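Local structure of GCN5-related N-acetyltransferase (Kribbella flavida, 4H89) at residues Q10-E15 with T62-D67; R27-A32 with S93-A98. The protein probably transfers an acyl group, most likely acetyl from acetyl-CoA as in related GNAT enzymes, to an unspecified acceptor. One frame throughout, in Å; residues are numbered along the deposited sequence. Where two conformers were deposited one is given.

Interaction 1. Residues Q10-E15 with T62-D67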
loop_
_atom_site.group_PDB
_atom_site.type_symbol
_atom_site.label_atom_id
_atom_site.label_comp_id
_atom_site.label_asym_id
_atom_site.label_seq_id
_atom_site.Cartn_x
_atom_site.Cartn_y
_atom_site.Cartn_z
ATOM N N GLN A 10 -4.192 -2.777 29.858
ATOM C CA GLN A 10 -2.862 -3.190 29.423
ATOM C C GLN A 10 -2.833 -3.446 27.938
ATOM O O GLN A 10 -3.766 -3.973 27.375
ATOM C CB GLN A 10 -2.494 -4.483 30.156
ATOM C CG GLN A 10 -1.258 -5.168 29.682
ATOM C CD GLN A 10 -0.849 -6.324 30.537
ATOM O OE1 GLN A 10 -1.350 -7.439 30.406
ATOM N NE2 GLN A 10 0.136 -6.076 31.359
ATOM N N VAL A 11 -1.754 -3.042 27.292
ATOM C CA VAL A 11 -1.415 -3.480 25.944
ATOM C C VAL A 11 -0.302 -4.554 26.070
ATOM O O VAL A 11 0.745 -4.308 26.673
ATOM C CB VAL A 11 -0.945 -2.304 25.061
ATOM C CG1 VAL A 11 -0.616 -2.835 23.673
ATOM C CG2 VAL A 11 -2.001 -1.228 25.003
ATOM N N ARG A 12 -0.565 -5.699 25.459
ATOM C CA ARG A 12 0.362 -6.809 25.521
ATOM C C ARG A 12 0.336 -7.523 24.177
ATOM O O ARG A 12 -0.563 -7.332 23.344
ATOM C CB ARG A 12 -0.017 -7.817 26.613
ATOM C CG ARG A 12 -1.388 -8.458 26.447
ATOM C CD ARG A 12 -1.565 -9.677 27.339
ATOM N NE ARG A 12 -2.912 -10.242 27.297
ATOM C CZ ARG A 12 -3.445 -10.993 26.299
ATOM N NH1 ARG A 12 -2.787 -11.317 25.206
ATOM N NH2 ARG A 12 -4.702 -11.468 26.376
ATOM N N ASP A 13 1.357 -8.365 23.941
ATOM C CA ASP A 13 1.375 -9.161 22.747
ATOM C C ASP A 13 0.087 -10.012 22.676
ATOM O O ASP A 13 -0.389 -10.565 23.657
ATOM C CB ASP A 13 2.555 -10.137 22.704
ATOM C CG ASP A 13 3.887 -9.480 22.527
ATOM O OD1 ASP A 13 4.024 -8.255 22.517
ATOM O OD2 ASP A 13 4.851 -10.279 22.429
ATOM N N ALA A 14 -0.482 -10.103 21.484
ATOM C CA ALA A 14 -1.631 -10.950 21.243
ATOM C C ALA A 14 -1.198 -12.411 21.368
ATOM O O ALA A 14 -0.100 -12.773 20.961
ATOM C CB ALA A 14 -2.198 -10.683 19.864
ATOM N N GLU A 15 -2.093 -13.226 21.921
ATOM C CA GLU A 15 -1.931 -14.669 22.004
ATOM C C GLU A 15 -2.843 -15.254 20.956
ATOM O O GLU A 15 -3.831 -14.632 20.572
ATOM C CB GLU A 15 -2.319 -15.163 23.420
ATOM C CG GLU A 15 -1.314 -14.609 24.465
ATOM C CD GLU A 15 -1.746 -14.617 25.948
ATOM O OE1 GLU A 15 -2.678 -15.358 26.344
ATOM O OE2 GLU A 15 -1.115 -13.861 26.749
ATOM N N THR A 62 1.709 -8.166 16.767
ATOM C CA THR A 62 0.276 -7.908 16.991
ATOM C C THR A 62 0.061 -7.827 18.474
ATOM O O THR A 62 0.574 -8.657 19.234
ATOM C CB THR A 62 -0.565 -9.007 16.358
ATOM O OG1 THR A 62 -0.222 -9.128 14.980
ATOM C CG2 THR A 62 -2.065 -8.766 16.526
ATOM N N THR A 63 -0.710 -6.824 18.896
ATOM C CA THR A 63 -1.036 -6.600 20.291
ATOM C C THR A 63 -2.533 -6.614 20.522
ATOM O O THR A 63 -3.307 -6.458 19.573
ATOM C CB THR A 63 -0.516 -5.249 20.780
ATOM O OG1 THR A 63 -1.132 -4.216 20.027
ATOM C CG2 THR A 63 0.990 -5.172 20.625
ATOM N N VAL A 64 -2.883 -6.781 21.790
ATOM C CA VAL A 64 -4.259 -6.553 22.255
ATOM C C VAL A 64 -4.221 -5.568 23.403
ATOM O O VAL A 64 -3.251 -5.532 24.178
ATOM C CB VAL A 64 -5.020 -7.823 22.665
ATOM C CG1 VAL A 64 -5.379 -8.644 21.460
ATOM C CG2 VAL A 64 -4.235 -8.622 23.692
ATOM N N ALA A 65 -5.304 -4.807 23.529
ATOM C CA ALA A 65 -5.577 -4.020 24.732
ATOM C C ALA A 65 -6.631 -4.823 25.513
ATOM O O ALA A 65 -7.656 -5.223 24.947
ATOM C CB ALA A 65 -6.165 -2.706 24.355
ATOM N N VAL A 66 -6.372 -5.059 26.790
ATOM C CA VAL A 66 -7.197 -5.837 27.644
ATOM C C VAL A 66 -7.524 -5.109 28.916
ATOM O O VAL A 66 -6.751 -4.317 29.418
ATOM C CB VAL A 66 -6.553 -7.182 27.989
ATOM C CG1 VAL A 66 -6.468 -8.111 26.786
ATOM C CG2 VAL A 66 -5.242 -7.048 28.721
ATOM N N ASP A 67 -8.714 -5.384 29.435
ATOM C CA ASP A 67 -9.101 -4.849 30.731
ATOM C C ASP A 67 -8.599 -5.762 31.847
ATOM O O ASP A 67 -7.931 -6.757 31.598
ATOM C CB ASP A 67 -10.619 -4.575 30.798
ATOM C CG ASP A 67 -11.452 -5.809 30.899
ATOM O OD1 ASP A 67 -10.929 -6.954 31.047
ATOM O OD2 ASP A 67 -12.705 -5.588 30.826
#
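The N-terminal edge strand of the GNAT sheet, 10-13, pairs antiparallel with strand 61-66, as the first two strands do in this family. Gln-10 with Val-66 and Arg-12 with Val-64 are the hydrogen-bonded pairs, each closed by two N-H...O=C bonds; the shortest, Val-64 N to Arg-12 O, is 2.8 Å and lies nearly along the C=O axis. Beyond the strand, Ala-14 N still reaches Thr-62 O at 2.9 Å, nearly straight at hydrogen but from above the carbonyl plane. Arg-12 carries the side-chain packing. Its CG sits in the crowded position between backbone N and carbonyl carbon (chi1 60°), and the extended chain runs alongside Val-64, whose CG2 covers one guanidinium face, 3.4 Å from NH1. On the opposite face stands Glu-15 OE2, 3.4 Å from NH1, a pairing of charge alone. NH1 also donates to Asp-13 O at 3.0 Å in the guanidinium plane, which probably sets the group's rotation, and forms a salt bridge with Asp-18. On the other side of the sheet Val-11 CG1 meets Thr-63 CB, beside helix 105-119. The carboxylates of Glu-15 and Asp-18 would offset the positive charge that Arg-12 brings beside the apolar Val-64.

Interaction 2. Residues R27-A32 with S93-A98; sequences REIVSA and SFMVAA
Ile-29 CD1 reaches from the helix onto the side chain of Met-95, a selenomethionine in the crystal, and the two chains cross obliquely. The ethyl arm of the isoleucine, with CG1 anti to the carbonyl carbon (chi1 -74°) and CD1 extended beyond it (chi2 165°), brings that methyl to 3.5 Å from Met-95 CG, a tight carbon contact, and to 3.8 Å from its SE. Met-95 starts out extended toward the helix and then bends at its last torsion. The preceding residue on the helix, Glu-28, extends its chain toward the end of 93-98, and its OE1 accepts a weak hydrogen bond from Ala-98 N at 3.4 Å, nearly straight at 165°; both carboxylate oxygens lie 4.0 Å from Ala-98 CB. This is helix-on-sheet packing of the GNAT fold: the first helix, 19-32, lies against strand 89-96, and the bond from Glu-28 falls where that strand has given way to the following turn. An alanine in place of Ile-29 would remove the branch that meets CG and SE, and would probably leave Met-95 less firmly held from this part of the helix. Farther out, Phe-25 and Phe-26 of the same helix also touch Met-95, while Thr-35 packs on Ile-29. Backbone hydrogen bonds pair Met-95 with Ser-75 of the adjacent strand 72-80, and Arg-27 ties the helix to Asp-44 through a salt bridge.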
loop_
_atom_site.group_PDB
_atom_site.type_symbol
_atom_site.label_atom_id
_atom_site.label_comp_id
_atom_site.label_asym_id
_atom_site.label_seq_id
_atom_site.Cartn_x
_atom_site.Cartn_y
_atom_site.Cartn_z
ATOM N N ARG A 27 -14.988 -7.584 11.499
ATOM C CA ARG A 27 -16.296 -7.611 10.841
ATOM C C ARG A 27 -17.080 -6.312 11.014
ATOM O O ARG A 27 -17.674 -5.842 10.022
ATOM C CB ARG A 27 -17.109 -8.813 11.284
ATOM C CG ARG A 27 -16.495 -10.145 10.936
ATOM C CD ARG A 27 -16.291 -10.372 9.447
ATOM N NE ARG A 27 -15.780 -11.707 9.218
ATOM C CZ ARG A 27 -15.202 -12.097 8.098
ATOM N NH1 ARG A 27 -14.987 -11.278 7.099
ATOM N NH2 ARG A 27 -14.746 -13.328 7.997
ATOM N N GLU A 28 -17.068 -5.727 12.229
ATOM C CA GLU A 28 -17.759 -4.432 12.494
ATOM C C GLU A 28 -17.194 -3.377 11.545
ATOM O O GLU A 28 -17.936 -2.673 10.859
ATOM C CB GLU A 28 -17.549 -3.897 13.944
ATOM C CG GLU A 28 -18.139 -4.683 15.133
ATOM C CD GLU A 28 -17.884 -4.091 16.571
ATOM O OE1 GLU A 28 -16.785 -3.554 16.960
ATOM O OE2 GLU A 28 -18.813 -4.206 17.388
ATOM N N ILE A 29 -15.862 -3.301 11.457
ATOM C CA ILE A 29 -15.233 -2.263 10.618
ATOM C C ILE A 29 -15.581 -2.379 9.147
ATOM O O ILE A 29 -15.901 -1.375 8.517
ATOM C CB ILE A 29 -13.702 -2.232 10.805
ATOM C CG1 ILE A 29 -13.385 -1.599 12.169
ATOM C CG2 ILE A 29 -12.987 -1.485 9.672
ATOM C CD1 ILE A 29 -11.964 -1.817 12.662
ATOM N N VAL A 30 -15.559 -3.600 8.589
ATOM C CA VAL A 30 -15.951 -3.808 7.206
ATOM C C VAL A 30 -17.418 -3.445 6.998
ATOM O O VAL A 30 -17.768 -2.751 6.042
ATOM C CB VAL A 30 -15.680 -5.234 6.759
ATOM C CG1 VAL A 30 -16.230 -5.515 5.362
ATOM C CG2 VAL A 30 -14.207 -5.530 6.831
ATOM N N SER A 31 -18.278 -3.915 7.894
ATOM C CA SER A 31 -19.706 -3.606 7.811
ATOM C C SER A 31 -20.009 -2.099 7.827
ATOM O O SER A 31 -20.821 -1.621 7.026
ATOM C CB SER A 31 -20.454 -4.297 8.946
ATOM O OG SER A 31 -21.838 -4.029 8.842
ATOM N N ALA A 32 -19.357 -1.357 8.724
ATOM C CA ALA A 32 -19.631 0.072 8.867
ATOM C C ALA A 32 -19.116 0.821 7.648
ATOM O O ALA A 32 -19.768 1.753 7.159
ATOM C CB ALA A 32 -19.026 0.602 10.163
ATOM N N SER A 93 -1.979 -0.834 11.890
ATOM C CA SER A 93 -3.427 -0.741 11.863
ATOM C C SER A 93 -3.995 -0.987 13.253
ATOM O O SER A 93 -3.396 -1.689 14.041
ATOM C CB SER A 93 -3.998 -1.807 10.902
ATOM O OG SER A 93 -3.506 -1.641 9.588
ATOM N N PHE A 94 -5.163 -0.381 13.505
ATOM C CA PHE A 94 -5.801 -0.408 14.815
ATOM C C PHE A 94 -7.266 -0.745 14.705
ATOM O O PHE A 94 -7.948 -0.260 13.792
ATOM C CB PHE A 94 -5.667 0.972 15.508
ATOM C CG PHE A 94 -4.245 1.406 15.637
ATOM C CD1 PHE A 94 -3.493 1.021 16.726
ATOM C CD2 PHE A 94 -3.616 2.130 14.638
ATOM C CE1 PHE A 94 -2.143 1.341 16.809
ATOM C CE2 PHE A 94 -2.268 2.446 14.723
ATOM C CZ PHE A 94 -1.540 2.094 15.820
HETATM N N MSE A 95 -7.738 -1.545 15.658
HETATM C CA MSE A 95 -9.176 -1.814 15.791
HETATM C C MSE A 95 -9.524 -1.741 17.227
HETATM O O MSE A 95 -8.934 -2.377 18.059
HETATM C CB MSE A 95 -9.515 -3.201 15.291
HETATM C CG MSE A 95 -9.056 -3.304 13.853
HETATM SE SE MSE A 95 -9.824 -4.918 13.114
HETATM C CE MSE A 95 -10.332 -4.167 11.386
ATOM N N VAL A 96 -10.520 -0.938 17.521
ATOM C CA VAL A 96 -11.057 -0.797 18.878
ATOM C C VAL A 96 -12.532 -1.206 18.879
ATOM O O VAL A 96 -13.308 -0.753 18.052
ATOM C CB VAL A 96 -10.913 0.648 19.371
ATOM C CG1 VAL A 96 -11.536 0.825 20.742
ATOM C CG2 VAL A 96 -9.438 1.072 19.405
ATOM N N ALA A 97 -12.909 -2.043 19.827
ATOM C CA ALA A 97 -14.308 -2.445 19.990
ATOM C C ALA A 97 -15.214 -1.254 20.124
ATOM O O ALA A 97 -14.893 -0.322 20.816
ATOM C CB ALA A 97 -14.449 -3.341 21.224
ATOM N N ALA A 98 -16.341 -1.272 19.433
ATOM C CA ALA A 98 -17.291 -0.147 19.542
ATOM C C ALA A 98 -17.604 0.203 21.001
ATOM O O ALA A 98 -17.617 1.373 21.411
ATOM C CB ALA A 98 -18.571 -0.447 18.801
#

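Overall arrangement
From the N terminus the chain runs through strand 10-13 and then, after a short loop, helix 19-32, so the first halves of both interactions are consecutive elements. Interaction 1 closes a loop when strand 61-66 returns, after helix 44-51, to lie beside the edge strand. The chain then adds strand 72-80 before strand 89-96 comes to lie against helix 19-32 and closes interaction 2. The two loops therefore cross instead of nesting. Both contacts reach the same sheet, with strand 72-80 lying between strands 61-66 and 89-96; their centres are 16 Å apart and their nearest atoms about 7 Å, without touching. Interaction 1 joins strand to strand, interaction 2 helix to sheet.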